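Exopolysaccharide biosynthesis protein (PDB 6TGF) modifies the glycan of the bacterial biofilm, probably as a hydrolase, with a parallel beta-helix fold like that of bacteriophage tailspikes. Local coordinates at residues L51-Y57 and F112-V116; N66-K70 and L132-N136; I255-Y259 and V280-F285; C362-V368 and Q385-C391. The contacts are given in a common frame with arbitrary orientation. Residue numbers count along the deposited sequence, not the author numbering.

Contact 1 (L51-Y57 and F112-V116); sequences LTPENVY and FDQFV. With EDO (1,2-ethanediol), chain C.
In the head-binding-like part of this tailspike-like protein, two short helices pack across each other beside the edge strand 48-51 of an antiparallel sheet, an example of a strand-to-helix junction filled by an aromatic ring. The chain leaves strand 48-51 at Leu51, extended (phi/psi -142/132), passes Thr52 (-129/175) and turns into helix 53-57. Two bonds between Thr52 and Asn55 close the first turn of the helix, Thr52 N to Asn55 OD1 (2.9 Å) and Asn55 N to Thr52 O (3.0 Å), while Thr52 OG1 donates to Glu54 OE1 (2.9 Å). Segment 112-116 is regular helix. The two axes approach to 9.6 Å with N-to-C directions 135° apart, Pro53 CA lying 4.9 Å from Val116 CA and Val56 CA 6.8 Å from Phe112 CA. The apolar centre is Val56 (t), pointing at the partner helix; its CG1 lies 3.7 Å from Val116 CG2 and 4.1 Å from Phe112 CB, its CG2 3.8 Å from Phe115 CD2. Phe115 (t) sets its ring edge against the junction, CE2 3.5 Å from Thr52 C and CZ 3.6 Å from Leu51 O. Trp64 covers Val56 and Val116, and the Tyr57 and Trp64 rings meet edge-to-face. Asp113 OD1 accepts from Trp64 NE1 and, at 3.2 Å, from O1 of an ethanediol probably left by the crystallisation liquor. At the margin Tyr57 (m) places its OH 3.0 Å from Val116 CG1.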
loop_
_atom_site.group_PDB
_atom_site.type_symbol
_atom_site.label_atom_id
_atom_site.label_comp_id
_atom_site.label_asym_id
_atom_site.label_seq_id
_atom_site.Cartn_x
_atom_site.Cartn_y
_atom_site.Cartn_z
ATOM N N LEU B 51 42.639 -14.013 -42.823
ATOM C CA LEU B 51 41.920 -15.311 -42.699
ATOM C C LEU B 51 42.806 -16.319 -41.957
ATOM O O LEU B 51 43.988 -16.452 -42.327
ATOM C CB LEU B 51 41.552 -15.820 -44.096
ATOM C CG LEU B 51 40.621 -14.919 -44.907
ATOM C CD1 LEU B 51 40.544 -15.382 -46.353
ATOM C CD2 LEU B 51 39.232 -14.867 -44.289
ATOM N N THR B 52 42.239 -16.997 -40.953
ATOM C CA THR B 52 42.919 -17.971 -40.055
ATOM C C THR B 52 42.089 -19.254 -40.022
ATOM O O THR B 52 41.017 -19.301 -40.621
ATOM C CB THR B 52 43.126 -17.349 -38.668
ATOM O OG1 THR B 52 41.840 -17.133 -38.087
ATOM C CG2 THR B 52 43.898 -16.048 -38.711
ATOM N N PRO B 53 42.547 -20.338 -39.347
ATOM C CA PRO B 53 41.755 -21.566 -39.236
ATOM C C PRO B 53 40.356 -21.314 -38.651
ATOM O O PRO B 53 39.427 -21.989 -39.054
ATOM C CB PRO B 53 42.590 -22.450 -38.295
ATOM C CG PRO B 53 44.005 -21.950 -38.481
ATOM C CD PRO B 53 43.847 -20.456 -38.667
ATOM N N GLU B 54 40.246 -20.339 -37.740
ATOM C CA GLU B 54 38.980 -19.911 -37.081
ATOM C C GLU B 54 37.930 -19.533 -38.135
ATOM O O GLU B 54 36.736 -19.726 -37.854
ATOM C CB GLU B 54 39.226 -18.732 -36.135
ATOM C CG GLU B 54 39.861 -19.125 -34.809
ATOM C CD GLU B 54 41.370 -19.301 -34.828
ATOM O OE1 GLU B 54 42.034 -18.665 -35.672
ATOM O OE2 GLU B 54 41.882 -20.074 -33.994
ATOM N N ASN B 55 38.355 -19.006 -39.289
ATOM C CA ASN B 55 37.465 -18.603 -40.412
ATOM C C ASN B 55 36.889 -19.849 -41.100
ATOM O O ASN B 55 35.766 -19.749 -41.626
ATOM C CB ASN B 55 38.184 -17.701 -41.420
ATOM C CG ASN B 55 38.454 -16.315 -40.874
ATOM O OD1 ASN B 55 39.571 -16.012 -40.459
ATOM N ND2 ASN B 55 37.433 -15.476 -40.850
ATOM N N VAL B 56 37.628 -20.965 -41.098
ATOM C CA VAL B 56 37.193 -22.273 -41.675
ATOM C C VAL B 56 36.195 -22.921 -40.706
ATOM O O VAL B 56 35.126 -23.365 -41.167
ATOM C CB VAL B 56 38.391 -23.203 -41.955
ATOM C CG1 VAL B 56 37.956 -24.548 -42.521
ATOM C CG2 VAL B 56 39.412 -22.551 -42.876
ATOM N N TYR B 57 36.545 -22.974 -39.416
ATOM C CA TYR B 57 35.689 -23.484 -38.312
ATOM C C TYR B 57 34.397 -22.659 -38.229
ATOM O O TYR B 57 33.351 -23.230 -37.866
ATOM C CB TYR B 57 36.433 -23.439 -36.974
ATOM C CG TYR B 57 37.522 -24.470 -36.807
ATOM C CD1 TYR B 57 37.221 -25.819 -36.693
ATOM C CD2 TYR B 57 38.855 -24.099 -36.732
ATOM C CE1 TYR B 57 38.214 -26.772 -36.526
ATOM C CE2 TYR B 57 39.861 -25.038 -36.567
ATOM C CZ TYR B 57 39.541 -26.381 -36.463
ATOM O OH TYR B 57 40.526 -27.311 -36.294
ATOM N N PHE B 112 41.046 -26.849 -47.316
ATOM C CA PHE B 112 40.493 -26.411 -46.006
ATOM C C PHE B 112 41.157 -27.208 -44.878
ATOM O O PHE B 112 41.536 -26.599 -43.859
ATOM C CB PHE B 112 38.971 -26.578 -45.948
ATOM C CG PHE B 112 38.177 -25.564 -46.733
ATOM C CD1 PHE B 112 38.525 -24.220 -46.728
ATOM C CD2 PHE B 112 37.055 -25.950 -47.448
ATOM C CE1 PHE B 112 37.782 -23.292 -47.443
ATOM C CE2 PHE B 112 36.311 -25.020 -48.159
ATOM C CZ PHE B 112 36.676 -23.693 -48.155
ATOM N N ASP B 113 41.292 -28.524 -45.065
ATOM C CA ASP B 113 41.896 -29.456 -44.074
ATOM C C ASP B 113 43.370 -29.082 -43.872
ATOM O O ASP B 113 43.767 -28.890 -42.709
ATOM C CB ASP B 113 41.723 -30.915 -44.506
ATOM C CG ASP B 113 40.283 -31.405 -44.474
ATOM O OD1 ASP B 113 39.499 -30.884 -43.656
ATOM O OD2 ASP B 113 39.957 -32.309 -45.269
ATOM N N GLN B 114 44.130 -28.956 -44.965
ATOM C CA GLN B 114 45.580 -28.616 -44.958
ATOM C C GLN B 114 45.793 -27.288 -44.217
ATOM O O GLN B 114 46.714 -27.225 -43.374
ATOM C CB GLN B 114 46.122 -28.531 -46.389
ATOM C CG GLN B 114 47.640 -28.622 -46.478
ATOM C CD GLN B 114 48.170 -29.989 -46.117
ATOM O OE1 GLN B 114 47.477 -30.998 -46.221
ATOM N NE2 GLN B 114 49.421 -30.031 -45.688
ATOM N N PHE B 115 44.971 -26.279 -44.525
ATOM C CA PHE B 115 45.017 -24.908 -43.946
ATOM C C PHE B 115 44.871 -24.990 -42.422
ATOM O O PHE B 115 45.697 -24.396 -41.701
ATOM C CB PHE B 115 43.926 -24.033 -44.571
ATOM C CG PHE B 115 44.004 -22.567 -44.227
ATOM C CD1 PHE B 115 44.966 -21.751 -44.802
ATOM C CD2 PHE B 115 43.103 -21.995 -43.340
ATOM C CE1 PHE B 115 45.036 -20.402 -44.490
ATOM C CE2 PHE B 115 43.172 -20.646 -43.032
ATOM C CZ PHE B 115 44.137 -19.852 -43.605
ATOM N N VAL B 116 43.853 -25.719 -41.956
ATOM C CA VAL B 116 43.548 -25.939 -40.510
ATOM C C VAL B 116 44.660 -26.794 -39.887
ATOM O O VAL B 116 45.156 -26.410 -38.811
ATOM C CB VAL B 116 42.161 -26.586 -40.332
ATOM C CG1 VAL B 116 41.943 -27.104 -38.920
ATOM C CG2 VAL B 116 41.047 -25.627 -40.724
HETATM C C1 EDO C . 35.891 -32.020 -42.509
HETATM O O1 EDO C . 37.098 -31.959 -41.776
HETATM C C2 EDO C . 34.681 -32.009 -41.648
HETATM O O2 EDO C . 34.576 -30.864 -40.820
#

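Contact 2 (N66-K70 and L132-N136); sequences NFQGK and LEDSN
Backbone amides and carbonyls carry most of this contact, where one strand begins beside the end of another. After helix 61-66 the chain leaves helical geometry at Phe67 (phi/psi -54/130) and enters strand 69-74, beside strand 129-134. End to end, CA 67 to 70 and CA 132 to 135 point 109° apart, with antiparallel pairing at two residue pairs. Lys70 and Glu133 form the hydrogen-bonded pair, CA atoms 5.3 Å apart: Lys70 N donates to Glu133 O (2.8 Å) and Glu133 N to Lys70 O (3.0 Å), both nearly straight. Gly69 and Asp134 follow as a non-hydrogen-bonded pair, CA atoms just 3.7 Å apart. Such closeness depends on glycine, since a CB there would collide with Glu133 O, which lies 3.2 Å from Gly69 CA in a CA-H...O contact. Ser135 N makes a bent, weak bond to Gln68 O (2.8 Å). Glu133 forms a salt bridge with Arg81, and Asp134 OD1 accepts from Gln138 N. Phe67 (chi1 180°) lays CZ 3.6 Å from Leu132 CD1, its ring stacking on Phe63. Backbone hydrogen bonds of Gly69 with Leu107 and Leu132 with Val140 complete the four-stranded antiparallel sheet of the head-binding-like region.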
loop_
_atom_site.group_PDB
_atom_site.type_symbol
_atom_site.label_atom_id
_atom_site.label_comp_id
_atom_site.label_asym_id
_atom_site.label_seq_id
_atom_site.Cartn_x
_atom_site.Cartn_y
_atom_site.Cartn_z
ATOM N N ASN B 66 31.674 -29.594 -48.663
ATOM C CA ASN B 66 31.104 -29.672 -50.036
ATOM C C ASN B 66 31.691 -28.590 -50.953
ATOM O O ASN B 66 32.056 -28.947 -52.091
ATOM C CB ASN B 66 29.575 -29.606 -50.008
ATOM C CG ASN B 66 28.951 -30.788 -49.295
ATOM O OD1 ASN B 66 29.454 -31.907 -49.376
ATOM N ND2 ASN B 66 27.854 -30.551 -48.596
ATOM N N PHE B 67 31.767 -27.334 -50.499
ATOM C CA PHE B 67 32.096 -26.159 -51.353
ATOM C C PHE B 67 33.414 -26.390 -52.101
ATOM O O PHE B 67 34.421 -26.765 -51.466
ATOM C CB PHE B 67 32.194 -24.862 -50.547
ATOM C CG PHE B 67 32.533 -23.654 -51.385
ATOM C CD1 PHE B 67 33.853 -23.304 -51.625
ATOM C CD2 PHE B 67 31.537 -22.883 -51.962
ATOM C CE1 PHE B 67 34.166 -22.204 -52.408
ATOM C CE2 PHE B 67 31.852 -21.781 -52.743
ATOM C CZ PHE B 67 33.165 -21.444 -52.965
ATOM N N GLN B 68 33.390 -26.164 -53.418
ATOM C CA GLN B 68 34.582 -26.056 -54.300
ATOM C C GLN B 68 34.463 -24.759 -55.107
ATOM O O GLN B 68 33.359 -24.485 -55.614
ATOM C CB GLN B 68 34.686 -27.272 -55.221
ATOM C CG GLN B 68 35.225 -28.512 -54.524
ATOM C CD GLN B 68 34.996 -29.769 -55.325
ATOM O OE1 GLN B 68 35.927 -30.358 -55.869
ATOM N NE2 GLN B 68 33.744 -30.187 -55.406
ATOM N N GLY B 69 35.549 -23.989 -55.211
ATOM C CA GLY B 69 35.540 -22.694 -55.915
ATOM C C GLY B 69 36.878 -21.980 -55.871
ATOM O O GLY B 69 37.910 -22.658 -55.698
ATOM N N LYS B 70 36.847 -20.654 -56.034
ATOM C CA LYS B 70 38.041 -19.786 -56.212
ATOM C C LYS B 70 37.880 -18.510 -55.379
ATOM O O LYS B 70 36.816 -17.871 -55.485
ATOM C CB LYS B 70 38.223 -19.436 -57.692
ATOM C CG LYS B 70 38.166 -20.614 -58.659
ATOM C CD LYS B 70 39.272 -20.603 -59.690
ATOM C CE LYS B 70 38.909 -21.324 -60.970
ATOM N NZ LYS B 70 40.040 -21.317 -61.928
ATOM N N LEU B 132 34.428 -14.354 -54.044
ATOM C CA LEU B 132 34.337 -15.836 -53.992
ATOM C C LEU B 132 33.395 -16.317 -55.100
ATOM O O LEU B 132 32.239 -15.849 -55.138
ATOM C CB LEU B 132 33.832 -16.263 -52.610
ATOM C CG LEU B 132 33.732 -17.770 -52.373
ATOM C CD1 LEU B 132 35.100 -18.431 -52.426
ATOM C CD2 LEU B 132 33.058 -18.060 -51.042
ATOM N N GLU B 133 33.894 -17.198 -55.974
ATOM C CA GLU B 133 33.094 -17.969 -56.962
ATOM C C GLU B 133 33.121 -19.448 -56.565
ATOM O O GLU B 133 34.115 -19.869 -55.941
ATOM C CB GLU B 133 33.660 -17.819 -58.376
ATOM C CG GLU B 133 33.476 -16.436 -58.972
ATOM C CD GLU B 133 33.839 -16.328 -60.443
ATOM O OE1 GLU B 133 34.563 -17.213 -60.942
ATOM O OE2 GLU B 133 33.393 -15.358 -61.091
ATOM N N ASP B 134 32.073 -20.197 -56.920
ATOM C CA ASP B 134 32.056 -21.683 -56.845
ATOM C C ASP B 134 32.766 -22.218 -58.096
ATOM O O ASP B 134 33.122 -21.397 -58.965
ATOM C CB ASP B 134 30.635 -22.230 -56.666
ATOM C CG ASP B 134 29.707 -22.031 -57.854
ATOM O OD1 ASP B 134 30.136 -21.405 -58.844
ATOM O OD2 ASP B 134 28.555 -22.506 -57.777
ATOM N N SER B 135 32.960 -23.537 -58.183
ATOM C CA SER B 135 33.677 -24.217 -59.295
ATOM C C SER B 135 32.935 -24.009 -60.625
ATOM O O SER B 135 33.572 -24.193 -61.679
ATOM C CB SER B 135 33.879 -25.683 -58.995
ATOM O OG SER B 135 32.640 -26.377 -58.971
ATOM N N ASN B 136 31.649 -23.638 -60.575
ATOM C CA ASN B 136 30.789 -23.365 -61.761
ATOM C C ASN B 136 31.066 -21.967 -62.335
ATOM O O ASN B 136 30.835 -21.784 -63.545
ATOM C CB ASN B 136 29.299 -23.492 -61.429
ATOM C CG ASN B 136 28.827 -24.926 -61.323
ATOM O OD1 ASN B 136 29.502 -25.847 -61.779
ATOM N ND2 ASN B 136 27.662 -25.123 -60.729
#

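Contact 3 (I255-Y259 and V280-F285); sequences IKAMY and VTGCDF
Ile255 opens the contact from helix 252-265, its CB aimed at segment 280-285 (mt rotamer). Ile255 CD1 meets Val280 CG2 at 3.4 Å, while Ile255 CG2 lies 4.1 Å from Cys283 SG and 4.0 Å from Phe285 CZ. Lys256 runs alongside, its CE 4.3 Å from Cys283 CA and its own CA near the edge of the Phe285 ring, 4.1 Å from Phe285 CE1; Lys256 CA and Cys283 CA are the nearest CA pair, 7.1 Å apart. Val280-Gly282 is loop leading to strand 283-284, an outermost strand of a parallel beta-helix sheet, paired with strand 318-324. The helix covers this start of the solenoid, and N-terminal capping by a helix recurs in the fold. Tyr259 N donates to Ile255 O (3.0 Å), and Tyr259 (t) turns its ring to Phe285 (m): centroids 4.4 Å apart, planes oblique at 50°, Tyr259 CD2 3.3 Å from Phe285 CD1. Phe293 meets both rings. A water donates to Phe285 O at 2.7 Å and contacts Tyr259 OH weakly at 3.5 Å.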
loop_
_atom_site.group_PDB
_atom_site.type_symbol
_atom_site.label_atom_id
_atom_site.label_comp_id
_atom_site.label_asym_id
_atom_site.label_seq_id
_atom_site.Cartn_x
_atom_site.Cartn_y
_atom_site.Cartn_z
ATOM N N ILE B 255 29.321 -9.498 -13.183
ATOM C CA ILE B 255 28.574 -8.427 -12.456
ATOM C C ILE B 255 29.304 -7.091 -12.650
ATOM O O ILE B 255 28.621 -6.088 -12.931
ATOM C CB ILE B 255 28.397 -8.792 -10.967
ATOM C CG1 ILE B 255 27.428 -9.966 -10.796
ATOM C CG2 ILE B 255 27.956 -7.580 -10.157
ATOM C CD1 ILE B 255 27.472 -10.613 -9.431
ATOM N N LYS B 256 30.634 -7.087 -12.504
ATOM C CA LYS B 256 31.499 -5.891 -12.702
ATOM C C LYS B 256 31.438 -5.441 -14.168
ATOM O O LYS B 256 31.359 -4.221 -14.403
ATOM C CB LYS B 256 32.939 -6.192 -12.278
ATOM C CG LYS B 256 33.147 -6.365 -10.780
ATOM C CD LYS B 256 34.596 -6.272 -10.360
ATOM C CE LYS B 256 34.853 -6.783 -8.957
ATOM N NZ LYS B 256 35.582 -8.074 -8.964
ATOM N N ALA B 257 31.474 -6.390 -15.110
ATOM C CA ALA B 257 31.445 -6.143 -16.571
ATOM C C ALA B 257 30.104 -5.514 -16.969
ATOM O O ALA B 257 30.120 -4.461 -17.644
ATOM C CB ALA B 257 31.692 -7.428 -17.322
ATOM N N MET B 258 28.991 -6.139 -16.566
ATOM C CA MET B 258 27.612 -5.687 -16.896
ATOM C C MET B 258 27.361 -4.320 -16.252
ATOM O O MET B 258 26.687 -3.487 -16.892
ATOM C CB MET B 258 26.551 -6.680 -16.410
ATOM C CG MET B 258 25.158 -6.351 -16.915
ATOM S SD MET B 258 23.941 -7.637 -16.555
ATOM C CE MET B 258 22.588 -7.107 -17.602
ATOM N N TYR B 259 27.878 -4.101 -15.039
ATOM C CA TYR B 259 27.752 -2.813 -14.310
ATOM C C TYR B 259 28.446 -1.706 -15.109
ATOM O O TYR B 259 27.788 -0.706 -15.443
ATOM C CB TYR B 259 28.353 -2.877 -12.904
ATOM C CG TYR B 259 28.162 -1.593 -12.136
ATOM C CD1 TYR B 259 26.886 -1.122 -11.881
ATOM C CD2 TYR B 259 29.234 -0.827 -11.705
ATOM C CE1 TYR B 259 26.675 0.064 -11.198
ATOM C CE2 TYR B 259 29.041 0.360 -11.014
ATOM C CZ TYR B 259 27.755 0.806 -10.760
ATOM O OH TYR B 259 27.522 1.965 -10.080
ATOM N N VAL B 280 29.210 -15.117 -5.828
ATOM C CA VAL B 280 29.671 -13.708 -6.001
ATOM C C VAL B 280 30.651 -13.372 -4.872
ATOM O O VAL B 280 30.223 -13.374 -3.704
ATOM C CB VAL B 280 28.478 -12.730 -6.018
ATOM C CG1 VAL B 280 28.921 -11.291 -6.225
ATOM C CG2 VAL B 280 27.438 -13.117 -7.059
ATOM N N THR B 281 31.914 -13.102 -5.214
ATOM C CA THR B 281 32.929 -12.515 -4.297
ATOM C C THR B 281 32.668 -11.008 -4.185
ATOM O O THR B 281 32.051 -10.449 -5.115
ATOM C CB THR B 281 34.359 -12.809 -4.769
ATOM O OG1 THR B 281 34.493 -12.363 -6.118
ATOM C CG2 THR B 281 34.717 -14.275 -4.678
ATOM N N GLY B 282 33.119 -10.390 -3.090
ATOM C CA GLY B 282 32.947 -8.954 -2.793
ATOM C C GLY B 282 33.202 -8.078 -4.010
ATOM O O GLY B 282 34.351 -8.051 -4.487
ATOM N N CYS B 283 32.162 -7.391 -4.493
ATOM C CA CYS B 283 32.214 -6.422 -5.621
ATOM C C CYS B 283 32.283 -4.998 -5.061
ATOM O O CYS B 283 31.314 -4.581 -4.395
ATOM C CB CYS B 283 31.000 -6.569 -6.532
ATOM S SG CYS B 283 30.997 -8.109 -7.488
ATOM N N ASP B 284 33.386 -4.289 -5.323
ATOM C CA ASP B 284 33.635 -2.903 -4.844
ATOM C C ASP B 284 33.433 -1.923 -6.008
ATOM O O ASP B 284 34.324 -1.842 -6.873
ATOM C CB ASP B 284 35.027 -2.779 -4.217
ATOM C CG ASP B 284 35.204 -1.558 -3.328
ATOM O OD1 ASP B 284 34.691 -0.480 -3.693
ATOM O OD2 ASP B 284 35.854 -1.696 -2.270
ATOM N N PHE B 285 32.296 -1.220 -6.019
ATOM C CA PHE B 285 31.992 -0.074 -6.917
ATOM C C PHE B 285 32.089 1.227 -6.108
ATOM O O PHE B 285 31.282 2.154 -6.339
ATOM C CB PHE B 285 30.599 -0.227 -7.538
ATOM C CG PHE B 285 30.250 -1.616 -8.005
ATOM C CD1 PHE B 285 30.796 -2.134 -9.169
ATOM C CD2 PHE B 285 29.362 -2.404 -7.287
ATOM C CE1 PHE B 285 30.465 -3.410 -9.601
ATOM C CE2 PHE B 285 29.033 -3.681 -7.720
ATOM C CZ PHE B 285 29.584 -4.179 -8.877
HETATM O O HOH W 1 28.651 2.443 -6.827
#

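Contact 4 (C362-V368 and Q385-C391); sequences CLRFNNV and QWYASAC
Leu363, Phe365, Trp386 and Ala388 send their side chains to one face of two parallel strands, the buried interior of the beta-helix. Leu363 CB lies 4.2 Å from Trp386 CB and Phe365 CB 4.3 Å from Ala388 CB; Cys391 SG extends the row, 3.9 Å from Phe365 CB. Strands 363-366 and 386-389, successive coils, run 4.6 Å apart at 6°, in register Leu363-Trp386 to Asn366-Ser389. Their ladder alternates: Leu363 N to Gln385 O (3.2 Å), Tyr387 N to Leu363 O (2.8 Å), Phe365 N to Tyr387 O (2.7 Å), Ser389 N to Phe365 O (2.7 Å), Asn367 N to Ser389 O (3.0 Å). Left-handed Cys362 and Gln385 turn the chain into these strands; left-handed Asn367 and Ala390 end them. A water bridges Asn367 OD1 and Ala390 O; Asn367 ND2 bonds Asn335 OD1. Outside, Arg364 stacks flat on Tyr387 (m), Arg364 CZ 4.2 Å from the Tyr387 ring centroid, a cation-pi pair. Tyr387 OH bonds Arg359 of a neighbouring subunit, so this face serves coil stacking and trimer assembly together.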
loop_
_atom_site.group_PDB
_atom_site.type_symbol
_atom_site.label_atom_id
_atom_site.label_comp_id
_atom_site.label_asym_id
_atom_site.label_seq_id
_atom_site.Cartn_x
_atom_site.Cartn_y
_atom_site.Cartn_z
ATOM N N CYS B 362 10.909 -7.817 -2.405
ATOM C CA CYS B 362 11.057 -9.292 -2.533
ATOM C C CYS B 362 12.509 -9.696 -2.249
ATOM O O CYS B 362 13.187 -10.173 -3.179
ATOM C CB CYS B 362 10.605 -9.749 -3.914
ATOM S SG CYS B 362 8.879 -9.321 -4.264
ATOM N N LEU B 363 12.958 -9.499 -1.005
ATOM C CA LEU B 363 14.330 -9.823 -0.528
ATOM C C LEU B 363 14.241 -10.830 0.624
ATOM O O LEU B 363 13.502 -10.554 1.587
ATOM C CB LEU B 363 15.025 -8.538 -0.063
ATOM C CG LEU B 363 15.063 -7.384 -1.065
ATOM C CD1 LEU B 363 15.738 -6.166 -0.451
ATOM C CD2 LEU B 363 15.767 -7.787 -2.351
ATOM N N ARG B 364 14.967 -11.948 0.526
ATOM C CA ARG B 364 15.117 -12.949 1.618
ATOM C C ARG B 364 16.567 -12.929 2.112
ATOM O O ARG B 364 17.476 -13.076 1.274
ATOM C CB ARG B 364 14.718 -14.350 1.143
ATOM C CG ARG B 364 13.227 -14.521 0.891
ATOM C CD ARG B 364 12.788 -15.977 0.862
ATOM N NE ARG B 364 12.051 -16.389 2.055
ATOM C CZ ARG B 364 10.774 -16.098 2.304
ATOM N NH1 ARG B 364 10.071 -15.370 1.451
ATOM N NH2 ARG B 364 10.200 -16.530 3.415
ATOM N N PHE B 365 16.766 -12.739 3.419
ATOM C CA PHE B 365 18.086 -12.785 4.102
ATOM C C PHE B 365 18.155 -14.048 4.970
ATOM O O PHE B 365 17.563 -14.061 6.064
ATOM C CB PHE B 365 18.308 -11.511 4.922
ATOM C CG PHE B 365 18.141 -10.235 4.137
ATOM C CD1 PHE B 365 19.053 -9.883 3.153
ATOM C CD2 PHE B 365 17.069 -9.389 4.375
ATOM C CE1 PHE B 365 18.897 -8.711 2.429
ATOM C CE2 PHE B 365 16.915 -8.217 3.651
ATOM C CZ PHE B 365 17.829 -7.881 2.679
ATOM N N ASN B 366 18.849 -15.080 4.480
ATOM C CA ASN B 366 19.032 -16.383 5.175
ATOM C C ASN B 366 20.472 -16.480 5.686
ATOM O O ASN B 366 21.393 -16.394 4.855
ATOM C CB ASN B 366 18.709 -17.565 4.259
ATOM C CG ASN B 366 17.276 -17.571 3.770
ATOM O OD1 ASN B 366 16.368 -17.153 4.484
ATOM N ND2 ASN B 366 17.064 -18.050 2.555
ATOM N N ASN B 367 20.650 -16.643 7.001
ATOM C CA ASN B 367 21.953 -16.951 7.652
ATOM C C ASN B 367 22.983 -15.875 7.289
ATOM O O ASN B 367 24.123 -16.242 6.944
ATOM C CB ASN B 367 22.454 -18.344 7.256
ATOM C CG ASN B 367 21.357 -19.387 7.257
ATOM O OD1 ASN B 367 20.909 -19.822 8.316
ATOM N ND2 ASN B 367 20.923 -19.794 6.075
ATOM N N VAL B 368 22.595 -14.598 7.361
ATOM C CA VAL B 368 23.493 -13.436 7.089
ATOM C C VAL B 368 24.240 -13.099 8.385
ATOM O O VAL B 368 23.571 -12.815 9.400
ATOM C CB VAL B 368 22.711 -12.227 6.540
ATOM C CG1 VAL B 368 23.591 -10.993 6.398
ATOM C CG2 VAL B 368 22.041 -12.554 5.214
ATOM N N GLN B 385 7.979 -6.356 1.265
ATOM C CA GLN B 385 8.063 -7.833 1.098
ATOM C C GLN B 385 9.512 -8.297 1.285
ATOM O O GLN B 385 10.106 -8.777 0.304
ATOM C CB GLN B 385 7.541 -8.246 -0.279
ATOM C CG GLN B 385 6.026 -8.252 -0.385
ATOM C CD GLN B 385 5.572 -9.031 -1.594
ATOM O OE1 GLN B 385 5.067 -10.147 -1.481
ATOM N NE2 GLN B 385 5.774 -8.455 -2.768
ATOM N N TRP B 386 10.061 -8.149 2.492
ATOM C CA TRP B 386 11.418 -8.647 2.844
ATOM C C TRP B 386 11.322 -9.599 4.039
ATOM O O TRP B 386 10.492 -9.355 4.934
ATOM C CB TRP B 386 12.402 -7.499 3.098
ATOM C CG TRP B 386 12.010 -6.545 4.183
ATOM C CD1 TRP B 386 11.172 -5.475 4.071
ATOM C CD2 TRP B 386 12.472 -6.549 5.546
ATOM N NE1 TRP B 386 11.075 -4.816 5.267
ATOM C CE2 TRP B 386 11.860 -5.452 6.191
ATOM C CE3 TRP B 386 13.333 -7.369 6.283
ATOM C CZ2 TRP B 386 12.076 -5.165 7.538
ATOM C CZ3 TRP B 386 13.550 -7.081 7.613
ATOM C CH2 TRP B 386 12.930 -5.994 8.230
ATOM N N TYR B 387 12.142 -10.650 4.025
ATOM C CA TYR B 387 12.140 -11.752 5.018
ATOM C C TYR B 387 13.582 -11.986 5.483
ATOM O O TYR B 387 14.488 -11.998 4.631
ATOM C CB TYR B 387 11.479 -12.992 4.403
ATOM C CG TYR B 387 10.150 -12.728 3.736
ATOM C CD1 TYR B 387 10.082 -12.223 2.445
ATOM C CD2 TYR B 387 8.956 -12.971 4.396
ATOM C CE1 TYR B 387 8.867 -11.968 1.830
ATOM C CE2 TYR B 387 7.732 -12.723 3.795
ATOM C CZ TYR B 387 7.686 -12.219 2.507
ATOM O OH TYR B 387 6.487 -11.972 1.905
ATOM N N ALA B 388 13.788 -12.117 6.798
ATOM C CA ALA B 388 15.095 -12.410 7.433
ATOM C C ALA B 388 14.958 -13.657 8.314
ATOM O O ALA B 388 14.085 -13.657 9.201
ATOM C CB ALA B 388 15.565 -11.216 8.226
ATOM N N SER B 389 15.781 -14.681 8.063
ATOM C CA SER B 389 15.792 -15.973 8.800
ATOM C C SER B 389 17.193 -16.255 9.348
ATOM O O SER B 389 18.132 -16.373 8.535
ATOM C CB SER B 389 15.319 -17.108 7.931
ATOM O OG SER B 389 15.694 -18.362 8.484
ATOM N N ALA B 390 17.313 -16.373 10.674
ATOM C CA ALA B 390 18.515 -16.859 11.391
ATOM C C ALA B 390 19.739 -16.015 11.014
ATOM O O ALA B 390 20.805 -16.601 10.750
ATOM C CB ALA B 390 18.725 -18.322 11.082
ATOM N N CYS B 391 19.587 -14.689 10.998
ATOM C CA CYS B 391 20.681 -13.711 10.751
ATOM C C CYS B 391 21.241 -13.238 12.097
ATOM O O CYS B 391 20.433 -12.901 12.985
ATOM C CB CYS B 391 20.183 -12.535 9.919
ATOM S SG CYS B 391 19.495 -13.034 8.319
HETATM O O HOH W 2 22.376 -18.743 10.949
#

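Overall arrangement
Taken together, the four contacts show chemistry following position along an elongated chain. Contacts 1 and 2 share the head-binding-like region; their segments alternate in sequence and they touch, Phe112 CE2 lying 4.2 Å from Phe67 O, yet one joins helices through side chains and the other strands through backbone. Contacts 3 and 4 belong to the beta-helix, their centres about 22 Å apart. Contact 3 is the most buried, apolar and aromatic, where a helix covers the end of the solenoid; contacts 1, 2 and 4 are partly buried, and contact 4 repeats the coil itself. Both strand pairings rely on backbone hydrogen bonds, antiparallel in contact 2 and parallel in contact 4.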